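Local coordinates for exoribonuclease II, mitochondrial (Candida glabrata, PDB 6F3H), which degrades RNA from the 3' end in mitochondria, as the exoribonuclease component of the mtEXO RNA degradosome, at residues 379-384 against 473-478; 429-434 against 697-702. The protein carries 1 engineered substitution. All coordinates share one frame; numbering follows the deposited sequence.

How the contacts relate
Running from the N terminus, the chain leaves helix 369-378, passes through 379-384, and reaches 429-434 at the end of strand 421-429. It then enters helix 473-479, which closes a loop of 88 intervening residues by packing on 379-384 in contact 1. Far later, 697-702 returns to 429-434 just before helix 703-716 and closes 262 residues in contact 2. The segments alternate, so the two loops cross. L434 lies at the junction, with CD2 3.4 Å from P381 CB, while M700 CE packs 3.3 Å from C476 CA. Together the two contacts tie the outer linker, helix 473-479 and the end of strand 421-429 to the RNA-binding loop of the RNB domain.

Contact 1 of 2, residues 379-384 against 473-478; sequences AMPTIV and KSFCNR
One hydrogen bond between the segments holds S474 OG, in the first turn of helix 473-479, which donates to A379 O at 2.9 Å. The loop it holds is the linker after helix 369-378, and P381 is the centre of an inverse gamma turn there. OG sits between its own backbone N and carbonyl carbon (chi1 73°), and it approaches A379 O from above the carbonyl plane, 46° out of it. The turn brings the P381 ring onto F475. P381 CB lies almost on the normal of the F475 ring, 3.4 Å from its centroid, a CH-pi contact over the face, while the backbone N of P381 comes 3.3 Å from F475 CE1. F475 CG stands beside its backbone N (chi1 -70°), which carries the ring across to the linker, where V450 of helix 449-456 and the ring of F435 also meet it. The exposed selenomethionine M380, bent at chi2, brings SE to 3.5 Å from S474 CB. R478 runs past P381 to a salt bridge with E489, and its nearest approach to the proline is apolar, CD to P381 CG at 4.5 Å.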
loop_
_atom_site.group_PDB
_atom_site.type_symbol
_atom_site.label_atom_id
_atom_site.label_comp_id
_atom_site.label_asym_id
_atom_site.label_seq_id
_atom_site.Cartn_x
_atom_site.Cartn_y
_atom_site.Cartn_z
ATOM N N ALA A 379 10.810 -11.085 -22.936
ATOM C CA ALA A 379 11.974 -11.318 -22.099
ATOM C C ALA A 379 12.010 -12.781 -21.702
ATOM O O ALA A 379 10.965 -13.427 -21.560
ATOM C CB ALA A 379 11.944 -10.446 -20.845
HETATM N N MSE A 380 13.231 -13.302 -21.559
HETATM C CA MSE A 380 13.487 -14.693 -21.163
HETATM C C MSE A 380 14.750 -14.767 -20.301
HETATM O O MSE A 380 15.751 -14.114 -20.603
HETATM C CB MSE A 380 13.631 -15.605 -22.387
HETATM C CG MSE A 380 12.376 -15.690 -23.256
HETATM SE SE MSE A 380 11.166 -17.015 -22.506
HETATM C CE MSE A 380 10.309 -17.767 -24.108
ATOM N N PRO A 381 14.708 -15.591 -19.237
ATOM C CA PRO A 381 15.752 -15.560 -18.188
ATOM C C PRO A 381 16.981 -16.396 -18.517
ATOM O O PRO A 381 17.436 -17.209 -17.716
ATOM C CB PRO A 381 15.003 -16.114 -16.976
ATOM C CG PRO A 381 14.026 -17.087 -17.572
ATOM C CD PRO A 381 13.615 -16.528 -18.908
ATOM N N THR A 382 17.595 -16.108 -19.658
ATOM C CA THR A 382 18.664 -16.950 -20.181
ATOM C C THR A 382 19.862 -17.049 -19.240
ATOM O O THR A 382 20.787 -17.821 -19.506
ATOM C CB THR A 382 19.123 -16.431 -21.547
ATOM N N ILE A 383 19.845 -16.318 -18.125
ATOM C CA ILE A 383 20.876 -16.506 -17.111
ATOM C C ILE A 383 20.651 -17.884 -16.496
ATOM O O ILE A 383 19.679 -18.082 -15.763
ATOM C CB ILE A 383 20.839 -15.401 -16.051
ATOM N N VAL A 384 21.512 -18.855 -16.842
ATOM C CA VAL A 384 21.409 -20.246 -16.367
ATOM C C VAL A 384 22.747 -20.822 -15.827
ATOM O O VAL A 384 22.815 -21.460 -14.752
ATOM C CB VAL A 384 20.845 -21.146 -17.496
ATOM N N LYS A 473 6.160 -13.057 -17.317
ATOM C CA LYS A 473 5.548 -14.383 -17.304
ATOM C C LYS A 473 6.604 -15.454 -17.431
ATOM O O LYS A 473 6.554 -16.465 -16.730
ATOM C CB LYS A 473 4.533 -14.545 -18.438
ATOM N N SER A 474 7.571 -15.246 -18.322
ATOM C CA SER A 474 8.587 -16.264 -18.560
ATOM C C SER A 474 9.329 -16.616 -17.284
ATOM O O SER A 474 9.493 -17.791 -16.950
ATOM C CB SER A 474 9.571 -15.777 -19.611
ATOM O OG SER A 474 10.400 -14.782 -19.063
ATOM N N PHE A 475 9.774 -15.606 -16.552
ATOM C CA PHE A 475 10.496 -15.841 -15.312
ATOM C C PHE A 475 9.613 -16.493 -14.263
ATOM O O PHE A 475 10.115 -17.200 -13.381
ATOM C CB PHE A 475 11.022 -14.515 -14.764
ATOM C CG PHE A 475 12.129 -13.906 -15.577
ATOM C CD1 PHE A 475 11.996 -13.726 -16.940
ATOM C CD2 PHE A 475 13.281 -13.457 -14.960
ATOM C CE1 PHE A 475 13.006 -13.162 -17.680
ATOM C CE2 PHE A 475 14.296 -12.889 -15.692
ATOM C CZ PHE A 475 14.163 -12.734 -17.050
ATOM N N CYS A 476 8.302 -16.265 -14.336
ATOM C CA CYS A 476 7.414 -16.833 -13.331
ATOM C C CYS A 476 7.234 -18.331 -13.533
ATOM O O CYS A 476 7.220 -19.099 -12.565
ATOM C CB CYS A 476 6.057 -16.115 -13.350
ATOM S SG CYS A 476 6.008 -14.399 -12.683
ATOM N N ASN A 477 7.095 -18.760 -14.782
ATOM C CA ASN A 477 6.955 -20.177 -15.079
ATOM C C ASN A 477 8.171 -20.950 -14.616
ATOM O O ASN A 477 8.045 -22.047 -14.058
ATOM C CB ASN A 477 6.738 -20.342 -16.574
ATOM C CG ASN A 477 5.307 -20.109 -16.959
ATOM O OD1 ASN A 477 4.397 -20.390 -16.174
ATOM N ND2 ASN A 477 5.091 -19.546 -18.147
ATOM N N ARG A 478 9.363 -20.386 -14.834
ATOM C CA ARG A 478 10.587 -21.074 -14.455
ATOM C C ARG A 478 10.740 -21.125 -12.952
ATOM O O ARG A 478 11.020 -22.181 -12.381
ATOM C CB ARG A 478 11.817 -20.405 -15.061
ATOM C CG ARG A 478 13.062 -20.906 -14.386
ATOM C CD ARG A 478 14.285 -20.918 -15.258
ATOM N NE ARG A 478 15.355 -21.630 -14.557
ATOM C CZ ARG A 478 16.162 -22.534 -15.113
ATOM N NH1 ARG A 478 16.026 -22.858 -16.396
ATOM N NH2 ARG A 478 17.103 -23.126 -14.376
#

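Contact 2 of 2, residues 429-434 against 697-702. With nucleotides of chain C.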
loop_
_atom_site.group_PDB
_atom_site.type_symbol
_atom_site.label_atom_id
_atom_site.label_comp_id
_atom_site.label_asym_id
_atom_site.label_seq_id
_atom_site.Cartn_x
_atom_site.Cartn_y
_atom_site.Cartn_z
ATOM N N ALA A 429 10.780 -20.173 -3.675
ATOM C CA ALA A 429 11.214 -20.070 -5.057
ATOM C C ALA A 429 12.420 -19.142 -5.135
ATOM O O ALA A 429 12.597 -18.263 -4.283
ATOM C CB ALA A 429 10.079 -19.559 -5.932
ATOM N N ASP A 430 13.263 -19.297 -6.145
ATOM C CA ASP A 430 14.488 -18.512 -6.219
ATOM C C ASP A 430 14.476 -17.683 -7.490
ATOM O O ASP A 430 15.204 -17.963 -8.452
ATOM C CB ASP A 430 15.738 -19.379 -6.154
ATOM C CG ASP A 430 16.979 -18.568 -6.334
ATOM O OD1 ASP A 430 17.062 -17.499 -5.689
ATOM O OD2 ASP A 430 17.854 -18.984 -7.120
ATOM N N PRO A 431 13.665 -16.640 -7.522
ATOM C CA PRO A 431 13.691 -15.777 -8.691
ATOM C C PRO A 431 14.972 -14.967 -8.755
ATOM O O PRO A 431 15.408 -14.601 -9.853
ATOM C CB PRO A 431 12.435 -14.923 -8.517
ATOM C CG PRO A 431 12.252 -14.850 -7.049
ATOM C CD PRO A 431 12.818 -16.104 -6.450
ATOM N N ALA A 432 15.615 -14.712 -7.613
ATOM C CA ALA A 432 16.879 -13.985 -7.638
ATOM C C ALA A 432 17.895 -14.661 -8.557
ATOM O O ALA A 432 18.768 -13.991 -9.117
ATOM C CB ALA A 432 17.426 -13.848 -6.217
ATOM N N GLY A 433 17.788 -15.979 -8.740
ATOM C CA GLY A 433 18.766 -16.694 -9.539
ATOM C C GLY A 433 18.753 -16.377 -11.022
ATOM O O GLY A 433 19.777 -16.521 -11.687
ATOM N N LEU A 434 17.620 -15.937 -11.565
ATOM C CA LEU A 434 17.540 -15.798 -13.021
ATOM C C LEU A 434 18.274 -14.574 -13.556
ATOM O O LEU A 434 18.256 -14.340 -14.775
ATOM C CB LEU A 434 16.078 -15.798 -13.482
ATOM C CG LEU A 434 15.284 -17.017 -12.989
ATOM C CD1 LEU A 434 14.504 -16.655 -11.799
ATOM C CD2 LEU A 434 14.321 -17.593 -14.007
ATOM N N THR A 697 9.766 -14.809 2.204
ATOM C CA THR A 697 8.923 -15.892 1.742
ATOM C C THR A 697 8.256 -15.632 0.405
ATOM O O THR A 697 7.702 -16.572 -0.169
ATOM C CB THR A 697 7.852 -16.136 2.782
ATOM O OG1 THR A 697 7.125 -14.922 2.998
ATOM C CG2 THR A 697 8.497 -16.546 4.070
ATOM N N SER A 698 8.256 -14.399 -0.098
ATOM C CA SER A 698 7.535 -14.074 -1.332
ATOM C C SER A 698 8.374 -13.226 -2.268
ATOM O O SER A 698 8.006 -12.111 -2.617
ATOM C CB SER A 698 6.241 -13.350 -0.995
ATOM O OG SER A 698 5.717 -13.888 0.177
ATOM N N PRO A 699 9.493 -13.752 -2.745
ATOM C CA PRO A 699 10.370 -12.952 -3.604
ATOM C C PRO A 699 9.818 -12.662 -5.001
ATOM O O PRO A 699 10.451 -11.885 -5.718
ATOM C CB PRO A 699 11.646 -13.797 -3.674
ATOM C CG PRO A 699 11.186 -15.189 -3.459
ATOM C CD PRO A 699 10.016 -15.110 -2.530
HETATM N N MSE A 700 8.699 -13.244 -5.432
HETATM C CA MSE A 700 8.212 -12.981 -6.803
HETATM C C MSE A 700 7.112 -11.967 -6.860
HETATM O O MSE A 700 6.584 -11.670 -7.928
HETATM C CB MSE A 700 7.651 -14.219 -7.458
HETATM C CG MSE A 700 8.618 -15.318 -7.761
HETATM SE SE MSE A 700 7.615 -16.971 -8.148
HETATM C CE MSE A 700 7.251 -16.737 -10.042
ATOM N N ARG A 701 6.713 -11.504 -5.694
ATOM C CA ARG A 701 5.556 -10.644 -5.587
ATOM C C ARG A 701 5.766 -9.538 -4.575
ATOM O O ARG A 701 4.875 -8.706 -4.417
ATOM C CB ARG A 701 4.315 -11.469 -5.222
ATOM C CG ARG A 701 4.346 -12.051 -3.829
ATOM C CD ARG A 701 3.029 -12.736 -3.501
ATOM N NE ARG A 701 3.044 -13.370 -2.184
ATOM C CZ ARG A 701 2.681 -12.772 -1.055
ATOM N NH1 ARG A 701 2.272 -11.519 -1.071
ATOM N NH2 ARG A 701 2.731 -13.420 0.097
ATOM N N ARG A 702 6.910 -9.506 -3.896
ATOM C CA ARG A 702 7.319 -8.424 -3.011
ATOM C C ARG A 702 8.777 -8.102 -3.288
ATOM O O ARG A 702 9.641 -8.963 -3.124
ATOM C CB ARG A 702 7.151 -8.798 -1.544
ATOM C CG ARG A 702 5.762 -9.057 -1.103
ATOM C CD ARG A 702 5.720 -8.950 0.397
ATOM N NE ARG A 702 6.389 -10.093 0.989
ATOM C CZ ARG A 702 5.820 -10.936 1.838
ATOM N NH1 ARG A 702 4.563 -10.747 2.214
ATOM N NH2 ARG A 702 6.524 -11.947 2.334
ATOM P P C C 6 2.367 -16.997 -2.085
ATOM O OP1 C C 6 3.075 -17.996 -2.896
ATOM O OP2 C C 6 3.086 -15.888 -1.437
ATOM O "O5'" C C 6 1.248 -16.452 -3.051
ATOM C "C5'" C C 6 0.284 -17.351 -3.576
ATOM C "C4'" C C 6 -0.856 -16.628 -4.257
ATOM O "O4'" C C 6 -1.704 -15.952 -3.290
ATOM C "C3'" C C 6 -0.492 -15.520 -5.218
ATOM O "O3'" C C 6 0.006 -15.981 -6.455
ATOM C "C2'" C C 6 -1.817 -14.816 -5.353
ATOM O "O2'" C C 6 -2.684 -15.650 -6.088
ATOM C "C1'" C C 6 -2.303 -14.837 -3.905
ATOM N N1 C C 6 -1.949 -13.582 -3.183
ATOM C C2 C C 6 -2.820 -12.473 -3.318
ATOM O O2 C C 6 -3.845 -12.582 -3.991
ATOM N N3 C C 6 -2.596 -11.282 -2.730
ATOM C C4 C C 6 -1.505 -11.155 -2.008
ATOM N N4 C C 6 -1.325 -9.961 -1.434
ATOM C C5 C C 6 -0.588 -12.249 -1.840
ATOM C C6 C C 6 -0.828 -13.423 -2.437
ATOM P P A C 5 3.331 -15.020 3.143
ATOM O OP1 A C 5 4.673 -15.571 2.851
ATOM O OP2 A C 5 3.116 -13.548 3.043
ATOM O "O5'" A C 5 2.330 -15.708 2.131
ATOM C "C5'" A C 5 2.258 -17.117 2.084
ATOM C "C4'" A C 5 1.023 -17.602 1.380
ATOM O "O4'" A C 5 -0.158 -17.195 2.112
ATOM C "C3'" A C 5 0.792 -17.071 -0.023
ATOM O "O3'" A C 5 1.530 -17.783 -0.990
ATOM C "C2'" A C 5 -0.705 -17.242 -0.182
ATOM O "O2'" A C 5 -1.022 -18.605 -0.426
ATOM C "C1'" A C 5 -1.185 -16.870 1.214
ATOM N N9 A C 5 -1.377 -15.430 1.294
ATOM C C8 A C 5 -0.509 -14.454 1.716
ATOM N N7 A C 5 -0.989 -13.241 1.610
ATOM C C5 A C 5 -2.239 -13.467 1.064
ATOM C C6 A C 5 -3.270 -12.598 0.709
ATOM N N6 A C 5 -3.189 -11.269 0.853
ATOM N N1 A C 5 -4.388 -13.167 0.194
ATOM C C2 A C 5 -4.459 -14.503 0.053
ATOM N N3 A C 5 -3.558 -15.436 0.355
ATOM C C4 A C 5 -2.480 -14.816 0.854
#
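Two proline rings crossing at about a right angle form the centre of this buried contact in the RNB domain, where the turn after strand 421-429 meets the loop that leads into helix 703-716 and grips RNA. P431 CD meets P699 CG at 3.5 Å, and L706 and H709 of that helix border the pair. M700, a selenomethionine, flanks the prolines: its CG, beside the backbone N (chi1 -67°), touches P431 CG, and a nearly straight chi2 (165°) puts SE 4.2 Å from A429 CB. The side chains meet through carbon and selenium, and the carbonyl oxygen A429 O also packs on P699 CG. M700 N donates a hydrogen bond to OD1 of N409, probably the engineered residue, next to the magnesium ligand D410.

The polar side chains of 697-702 turn the other way, toward the backbone of chain C. The R701 chain is extended from CG to NE, and its guanidinium lies flat between two partners, with C5 of the cytosine of nucleotide C6 over one face and S698 CB over the opposite one. In the plane of the group, two N-H groups converge on one phosphate oxygen, OP2 of C6: NE at 2.6 Å and NH2 at 2.9 Å. NH2 also makes a weak bond to OP2 of the preceding adenosine nucleotide, so R701 bridges successive phosphates. R702, the N-cap residue of helix 703-716, bends at chi3, brings NH1 to that same adenosine OP2 at 3.3 Å and forms a salt bridge with D705 through NH2. R633 lies close to NH1, a meeting of like charges that the phosphate probably offsets. The hydroxyl of T697 completes the grip on the adenosine phosphate, with OG1 donating to its OP1 at 2.5 Å.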